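Local structure of type I polyketide synthase PikAII (Streptomyces venezuelae, 3QP9) at residues 367-372 / 412-417; 134-139 / 176-181. The protein forms a C2-type ketoreductase of a modular polyketide synthase, a Rossmann-fold type probably concerned with epimerisation of the growing chain rather than with reduction. One frame throughout, in Å; residues are numbered along the deposited sequence.

Contact 1. Residues 367-372 / 412-417; sequences ARVVTA and QGAYAA
With CG1 set anti to the backbone N (chi1 164°), Val369 straddles the Ala414 methyl with both of its branches, and CG1 rests on the alanine carbonyl as well. Val370, one residue on, takes nearly the same rotamer (chi1 167°), but it reaches Ala417 through CG2 only, the branch beside its own N. Val369 CG1 lies 3.4 Å from Ala414 O and 3.6 Å from Ala414 CB, and it also meets Tyr415 N at 3.8 Å, resting on the peptide as much as on the side chain. The second pair is looser, with Val370 CG2 4.1 Å from Ala417 CB. Small side chains at both alanine positions are consistent with the 8.3 Å separation of the segment axes, which cross at -42°. This is helix-helix packing within the ketoreductase domain, between helices 363-386 and 413-426. Leu366 touches both alanines, and Met174 of helix 170-185 packs on Val370 and Ala417, so the seam continues beyond the two valines. On helix 363-386 itself, Thr371 OG1 donates a hydrogen bond to Ala367 O at 2.9 Å, entering from above the carbonyl plane, on the face opposite Thr371 N. Methyl groups against methyls and a peptide leave the attraction between the segments to dispersion and burial of apolar surface, with any selectivity probably a matter of fit.

Contact 2. Residues 134-139 / 176-181; sequences ATLTLV and WGMGRV
Met178 makes every close approach here, across to Thr135 and Leu136, and its conformation illustrates how a flexible side chain can bridge two helices whose nearest CA atoms, those of Leu136 and Met178, are 8.2 Å apart. The first two torsions are extended (chi1 179°, chi2 174°), carrying the sulfur straight out from helix 170-185; the third bends sharply (chi3 88°) and turns the terminal methyl in toward the opposing helix. CE then settles 3.5 Å from Thr135 CG2 and 3.7 Å from Leu136 N, over the backbone between the two residues, while both SD and CE lie 4.1 Å from Leu136 CB. The side chains of Thr135 and Met178 lie antiparallel, overlapping alongside each other. The threonine meets the thioether with its apolar branch: CG2 is anti to the backbone N, whereas OG1, beside that N, turns back and is hydrogen-bonded to Gly131 O one turn earlier, so its polar end is satisfied within its own helix. Leu136 meets the thioether chiefly through CB and its backbone N. Leu358 adds a further apolar neighbour to Met178. The contact is helix packing in the N-terminal, probably structural, Rossmann-like half of the ketoreductase. Helix 130-144 is backed by Leu114 and by helix 89-102, which Leu138 meets through Leu92 and Leu96; on the other side of the junction, Trp176 of helix 170-185 packs against strands 190-196 and 220-224.

From the N terminus, contact 2 comes first: the chain leaves helix 130-144, runs through strand 151-156 and returns as helix 170-185 to close the loop. Much later helix 363-386 leads through strand 396-402 to helix 413-426, where contact 1 closes. The two loops follow in series, neither nesting nor crossing, and each joins two helices with a strand between them in sequence, as expected of Rossmann-like halves. Yet the centres of contact 1 and contact 2 lie about 11 Å apart. Helix 170-185 of contact 2 packs directly on helix 413-426 of contact 1, with Ala416 CB 3.3 Å from Gly177 O and Gly413 N 3.6 Å from Val181 CG1, tying the earlier half to the later.

Contact 1. Residues 367-372 / 412-417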
ATOM      1  N   ALA A 367      10.543   0.503   9.080  1.00 40.86           N
ATOM      2  CA  ALA A 367      11.134   1.606   8.328  1.00 40.57           C
ATOM      3  C   ALA A 367      12.083   1.141   7.240  1.00 40.40           C
ATOM      4  O   ALA A 367      12.025   1.624   6.088  1.00 39.09           O
ATOM      5  CB  ALA A 367      11.846   2.547   9.258  1.00 41.44           C
ATOM      6  N   ARG A 368      12.911   0.164   7.592  1.00 39.50           N
ATOM      7  CA  ARG A 368      13.794  -0.501   6.615  1.00 39.83           C
ATOM      8  C   ARG A 368      13.031  -1.177   5.496  1.00 37.95           C
ATOM      9  O   ARG A 368      13.512  -1.212   4.360  1.00 37.70           O
ATOM     10  CB  ARG A 368      14.729  -1.543   7.289  1.00 40.52           C
ATOM     11  CG  ARG A 368      16.162  -1.098   7.519  1.00 44.27           C
ATOM     12  CD  ARG A 368      17.027  -2.187   8.345  1.00 48.22           C
ATOM     13  NE  ARG A 368      17.114  -1.697   9.708  1.00 52.55           N
ATOM     14  CZ  ARG A 368      16.620  -2.263  10.810  1.00 56.18           C
ATOM     15  NH1 ARG A 368      16.746  -1.607  11.948  1.00 59.43           N
ATOM     16  NH2 ARG A 368      16.039  -3.459  10.822  1.00 55.69           N
ATOM     17  N   VAL A 369      11.875  -1.774   5.792  1.00 36.92           N
ATOM     18  CA  VAL A 369      11.194  -2.539   4.767  1.00 36.50           C
ATOM     19  C   VAL A 369      10.508  -1.524   3.865  1.00 35.53           C
ATOM     20  O   VAL A 369      10.449  -1.727   2.641  1.00 35.45           O
ATOM     21  CB  VAL A 369      10.182  -3.594   5.348  1.00 36.57           C
ATOM     22  CG1 VAL A 369       9.205  -4.088   4.264  1.00 33.99           C
ATOM     23  CG2 VAL A 369      10.882  -4.797   6.055  1.00 38.10           C
ATOM     24  N   VAL A 370      10.011  -0.423   4.450  1.00 35.39           N
ATOM     25  CA  VAL A 370       9.390   0.647   3.644  1.00 34.42           C
ATOM     26  C   VAL A 370      10.433   1.227   2.653  1.00 35.37           C
ATOM     27  O   VAL A 370      10.165   1.506   1.461  1.00 34.06           O
ATOM     28  CB  VAL A 370       8.797   1.743   4.573  1.00 34.65           C
ATOM     29  CG1 VAL A 370       8.420   3.044   3.750  1.00 33.21           C
ATOM     30  CG2 VAL A 370       7.602   1.150   5.439  1.00 33.46           C
ATOM     31  N   THR A 371      11.669   1.368   3.156  1.00 36.66           N
ATOM     32  CA  THR A 371      12.756   1.951   2.358  1.00 36.29           C
ATOM     33  C   THR A 371      13.043   1.036   1.163  1.00 36.20           C
ATOM     34  O   THR A 371      13.042   1.496   0.028  1.00 34.09           O
ATOM     35  CB  THR A 371      14.017   2.273   3.206  1.00 38.52           C
ATOM     36  OG1 THR A 371      13.641   3.153   4.281  1.00 36.23           O
ATOM     37  CG2 THR A 371      15.101   2.939   2.288  1.00 39.07           C
ATOM     38  N   ALA A 372      13.213  -0.261   1.411  1.00 35.96           N
ATOM     39  CA  ALA A 372      13.489  -1.192   0.322  1.00 35.15           C
ATOM     40  C   ALA A 372      12.400  -1.246  -0.751  1.00 34.33           C
ATOM     41  O   ALA A 372      12.714  -1.563  -1.918  1.00 33.84           O
ATOM     42  CB  ALA A 372      13.737  -2.577   0.873  1.00 35.59           C
ATOM     43  N   GLN A 412       2.636 -10.034   6.972  1.00 40.19           N
ATOM     44  CA  GLN A 412       3.114  -9.163   5.880  1.00 39.34           C
ATOM     45  C   GLN A 412       3.031  -7.680   6.142  1.00 37.47           C
ATOM     46  O   GLN A 412       3.013  -6.874   5.193  1.00 37.24           O
ATOM     47  CB  GLN A 412       2.432  -9.568   4.575  1.00 41.07           C
ATOM     48  CG  GLN A 412       3.066 -10.876   4.035  1.00 47.41           C
ATOM     49  CD  GLN A 412       2.048 -11.732   3.328  1.00 55.31           C
ATOM     50  OE1 GLN A 412       2.193 -12.075   2.155  1.00 53.63           O
ATOM     51  NE2 GLN A 412       0.998 -12.097   4.060  1.00 61.30           N
ATOM     52  N   GLY A 413       2.971  -7.316   7.430  1.00 34.58           N
ATOM     53  CA  GLY A 413       2.662  -5.945   7.859  1.00 34.09           C
ATOM     54  C   GLY A 413       3.542  -4.871   7.184  1.00 33.19           C
ATOM     55  O   GLY A 413       3.081  -3.898   6.634  1.00 30.55           O
ATOM     56  N   ALA A 414       4.839  -5.033   7.369  1.00 33.63           N
ATOM     57  CA  ALA A 414       5.840  -4.157   6.794  1.00 33.22           C
ATOM     58  C   ALA A 414       5.793  -4.161   5.275  1.00 32.76           C
ATOM     59  O   ALA A 414       5.949  -3.134   4.643  1.00 30.74           O
ATOM     60  CB  ALA A 414       7.255  -4.668   7.266  1.00 31.84           C
ATOM     61  N   TYR A 415       5.697  -5.353   4.690  1.00 32.85           N
ATOM     62  CA  TYR A 415       5.633  -5.510   3.199  1.00 33.05           C
ATOM     63  C   TYR A 415       4.429  -4.745   2.645  1.00 30.66           C
ATOM     64  O   TYR A 415       4.561  -3.993   1.703  1.00 30.32           O
ATOM     65  CB  TYR A 415       5.574  -7.013   2.926  1.00 34.36           C
ATOM     66  CG  TYR A 415       5.587  -7.452   1.512  1.00 39.34           C
ATOM     67  CD1 TYR A 415       6.167  -6.682   0.492  1.00 41.82           C
ATOM     68  CD2 TYR A 415       5.001  -8.672   1.181  1.00 43.69           C
ATOM     69  CE1 TYR A 415       6.153  -7.156  -0.858  1.00 44.66           C
ATOM     70  CE2 TYR A 415       4.977  -9.133  -0.106  1.00 45.37           C
ATOM     71  CZ  TYR A 415       5.558  -8.398  -1.123  1.00 45.97           C
ATOM     72  OH  TYR A 415       5.496  -8.972  -2.395  1.00 48.61           O
ATOM     73  N   ALA A 416       3.270  -4.834   3.322  1.00 30.98           N
ATOM     74  CA  ALA A 416       2.068  -4.090   2.959  1.00 28.38           C
ATOM     75  C   ALA A 416       2.166  -2.561   3.110  1.00 28.70           C
ATOM     76  O   ALA A 416       1.740  -1.800   2.224  1.00 28.09           O
ATOM     77  CB  ALA A 416       0.866  -4.629   3.767  1.00 29.04           C
ATOM     78  N   ALA A 417       2.733  -2.089   4.221  1.00 28.79           N
ATOM     79  CA  ALA A 417       3.038  -0.669   4.340  1.00 28.64           C
ATOM     80  C   ALA A 417       3.809  -0.115   3.124  1.00 27.98           C
ATOM     81  O   ALA A 417       3.406   0.897   2.537  1.00 27.50           O
ATOM     82  CB  ALA A 417       3.836  -0.383   5.706  1.00 29.72           C
TER

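Contact 2. Residues 134-139 / 176-181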
ATOM      1  N   ALA A 134       5.133   5.450  14.842  1.00 36.96           N
ATOM      2  CA  ALA A 134       4.241   5.693  15.996  1.00 34.91           C
ATOM      3  C   ALA A 134       2.960   4.851  15.951  1.00 34.54           C
ATOM      4  O   ALA A 134       2.553   4.290  16.953  1.00 35.46           O
ATOM      5  CB  ALA A 134       3.893   7.132  16.096  1.00 34.54           C
ATOM      6  N   THR A 135       2.340   4.727  14.774  1.00 32.73           N
ATOM      7  CA  THR A 135       1.134   3.885  14.644  1.00 30.96           C
ATOM      8  C   THR A 135       1.438   2.435  14.947  1.00 31.49           C
ATOM      9  O   THR A 135       0.651   1.716  15.655  1.00 30.94           O
ATOM     10  CB  THR A 135       0.624   3.920  13.203  1.00 29.53           C
ATOM     11  OG1 THR A 135       0.233   5.263  12.900  1.00 29.07           O
ATOM     12  CG2 THR A 135      -0.576   2.933  13.058  1.00 28.91           C
ATOM     13  N   LEU A 136       2.561   1.968  14.417  1.00 32.27           N
ATOM     14  CA  LEU A 136       2.976   0.575  14.744  1.00 34.81           C
ATOM     15  C   LEU A 136       3.166   0.419  16.262  1.00 36.52           C
ATOM     16  O   LEU A 136       2.718  -0.566  16.927  1.00 35.52           O
ATOM     17  CB  LEU A 136       4.280   0.188  14.019  1.00 35.30           C
ATOM     18  CG  LEU A 136       4.859  -1.164  14.558  1.00 35.94           C
ATOM     19  CD1 LEU A 136       3.948  -2.347  14.379  1.00 33.75           C
ATOM     20  CD2 LEU A 136       6.279  -1.520  14.062  1.00 38.10           C
ATOM     21  N   THR A 137       3.788   1.441  16.826  1.00 37.38           N
ATOM     22  CA  THR A 137       4.101   1.391  18.265  1.00 38.18           C
ATOM     23  C   THR A 137       2.843   1.338  19.097  1.00 37.89           C
ATOM     24  O   THR A 137       2.765   0.649  20.151  1.00 40.47           O
ATOM     25  CB  THR A 137       5.008   2.584  18.597  1.00 38.07           C
ATOM     26  OG1 THR A 137       6.211   2.378  17.856  1.00 39.28           O
ATOM     27  CG2 THR A 137       5.369   2.632  20.120  1.00 41.28           C
ATOM     28  N   LEU A 138       1.834   2.040  18.628  1.00 34.89           N
ATOM     29  CA  LEU A 138       0.553   2.095  19.315  1.00 36.15           C
ATOM     30  C   LEU A 138      -0.184   0.761  19.290  1.00 35.71           C
ATOM     31  O   LEU A 138      -0.757   0.389  20.292  1.00 36.42           O
ATOM     32  CB  LEU A 138      -0.315   3.240  18.794  1.00 34.10           C
ATOM     33  CG  LEU A 138      -1.729   3.325  19.376  1.00 36.81           C
ATOM     34  CD1 LEU A 138      -1.665   3.761  20.841  1.00 35.86           C
ATOM     35  CD2 LEU A 138      -2.574   4.253  18.598  1.00 31.85           C
ATOM     36  N   VAL A 139      -0.107   0.025  18.178  1.00 35.18           N
ATOM     37  CA  VAL A 139      -0.777  -1.274  18.016  1.00 35.88           C
ATOM     38  C   VAL A 139      -0.166  -2.260  19.040  1.00 38.37           C
ATOM     39  O   VAL A 139      -0.844  -3.183  19.553  1.00 38.65           O
ATOM     40  CB  VAL A 139      -0.491  -1.841  16.641  1.00 36.19           C
ATOM     41  CG1 VAL A 139      -0.889  -3.311  16.564  1.00 35.69           C
ATOM     42  CG2 VAL A 139      -1.206  -1.037  15.559  1.00 32.63           C
ATOM     43  N   TRP A 176      -2.714   2.341   6.122  1.00 22.70           N
ATOM     44  CA  TRP A 176      -3.777   1.449   5.601  1.00 23.40           C
ATOM     45  C   TRP A 176      -3.177   0.106   5.291  1.00 23.50           C
ATOM     46  O   TRP A 176      -3.782  -0.956   5.575  1.00 24.61           O
ATOM     47  CB  TRP A 176      -4.479   2.024   4.318  1.00 21.69           C
ATOM     48  CG  TRP A 176      -5.507   3.108   4.676  1.00 23.10           C
ATOM     49  CD1 TRP A 176      -5.226   4.362   5.215  1.00 23.62           C
ATOM     50  CD2 TRP A 176      -6.930   3.032   4.633  1.00 19.88           C
ATOM     51  NE1 TRP A 176      -6.358   5.042   5.436  1.00 26.13           N
ATOM     52  CE2 TRP A 176      -7.419   4.265   5.099  1.00 24.15           C
ATOM     53  CE3 TRP A 176      -7.856   2.029   4.223  1.00 19.15           C
ATOM     54  CZ2 TRP A 176      -8.792   4.561   5.193  1.00 27.79           C
ATOM     55  CZ3 TRP A 176      -9.180   2.335   4.269  1.00 20.78           C
ATOM     56  CH2 TRP A 176      -9.668   3.592   4.772  1.00 22.35           C
ATOM     57  N   GLY A 177      -2.016   0.088   4.659  1.00 24.50           N
ATOM     58  CA  GLY A 177      -1.468  -1.232   4.292  1.00 24.61           C
ATOM     59  C   GLY A 177      -1.186  -2.069   5.531  1.00 26.46           C
ATOM     60  O   GLY A 177      -1.517  -3.273   5.613  1.00 26.50           O
ATOM     61  N   MET A 178      -0.535  -1.430   6.514  1.00 26.65           N
ATOM     62  CA  MET A 178      -0.190  -2.171   7.732  1.00 27.66           C
ATOM     63  C   MET A 178      -1.460  -2.517   8.533  1.00 27.74           C
ATOM     64  O   MET A 178      -1.547  -3.619   9.099  1.00 29.49           O
ATOM     65  CB  MET A 178       0.703  -1.280   8.600  1.00 28.72           C
ATOM     66  CG  MET A 178       1.122  -1.951   9.926  1.00 34.65           C
ATOM     67  SD  MET A 178       2.294  -0.735  10.604  1.00 43.86           S
ATOM     68  CE  MET A 178       1.119   0.257  11.461  1.00 41.68           C
ATOM     69  N   GLY A 179      -2.406  -1.572   8.560  1.00 26.15           N
ATOM     70  CA  GLY A 179      -3.728  -1.718   9.258  1.00 25.68           C
ATOM     71  C   GLY A 179      -4.537  -2.908   8.830  1.00 25.93           C
ATOM     72  O   GLY A 179      -5.133  -3.608   9.673  1.00 27.67           O
ATOM     73  N   ARG A 180      -4.670  -3.144   7.532  1.00 23.39           N
ATOM     74  CA  ARG A 180      -5.329  -4.395   7.114  1.00 22.92           C
ATOM     75  C   ARG A 180      -4.668  -5.609   7.681  1.00 24.09           C
ATOM     76  O   ARG A 180      -5.341  -6.601   7.965  1.00 24.84           O
ATOM     77  CB  ARG A 180      -5.338  -4.504   5.594  1.00 21.60           C
ATOM     78  CG  ARG A 180      -6.264  -3.396   4.981  1.00 22.03           C
ATOM     79  CD  ARG A 180      -6.259  -3.627   3.387  1.00 21.57           C
ATOM     80  NE  ARG A 180      -5.154  -2.909   2.701  1.00 26.16           N
ATOM     81  CZ  ARG A 180      -5.216  -1.639   2.322  1.00 24.19           C
ATOM     82  NH1 ARG A 180      -6.294  -0.890   2.571  1.00 25.50           N
ATOM     83  NH2 ARG A 180      -4.137  -1.077   1.768  1.00 23.49           N
ATOM     84  N   VAL A 181      -3.357  -5.563   7.819  1.00 26.01           N
ATOM     85  CA  VAL A 181      -2.620  -6.708   8.391  1.00 27.21           C
ATOM     86  C   VAL A 181      -2.909  -6.818   9.925  1.00 29.32           C
ATOM     87  O   VAL A 181      -3.221  -7.943  10.428  1.00 30.90           O
ATOM     88  CB  VAL A 181      -1.082  -6.666   8.068  1.00 28.74           C
ATOM     89  CG1 VAL A 181      -0.314  -7.886   8.915  1.00 27.67           C
ATOM     90  CG2 VAL A 181      -0.898  -6.798   6.562  1.00 23.86           C
TER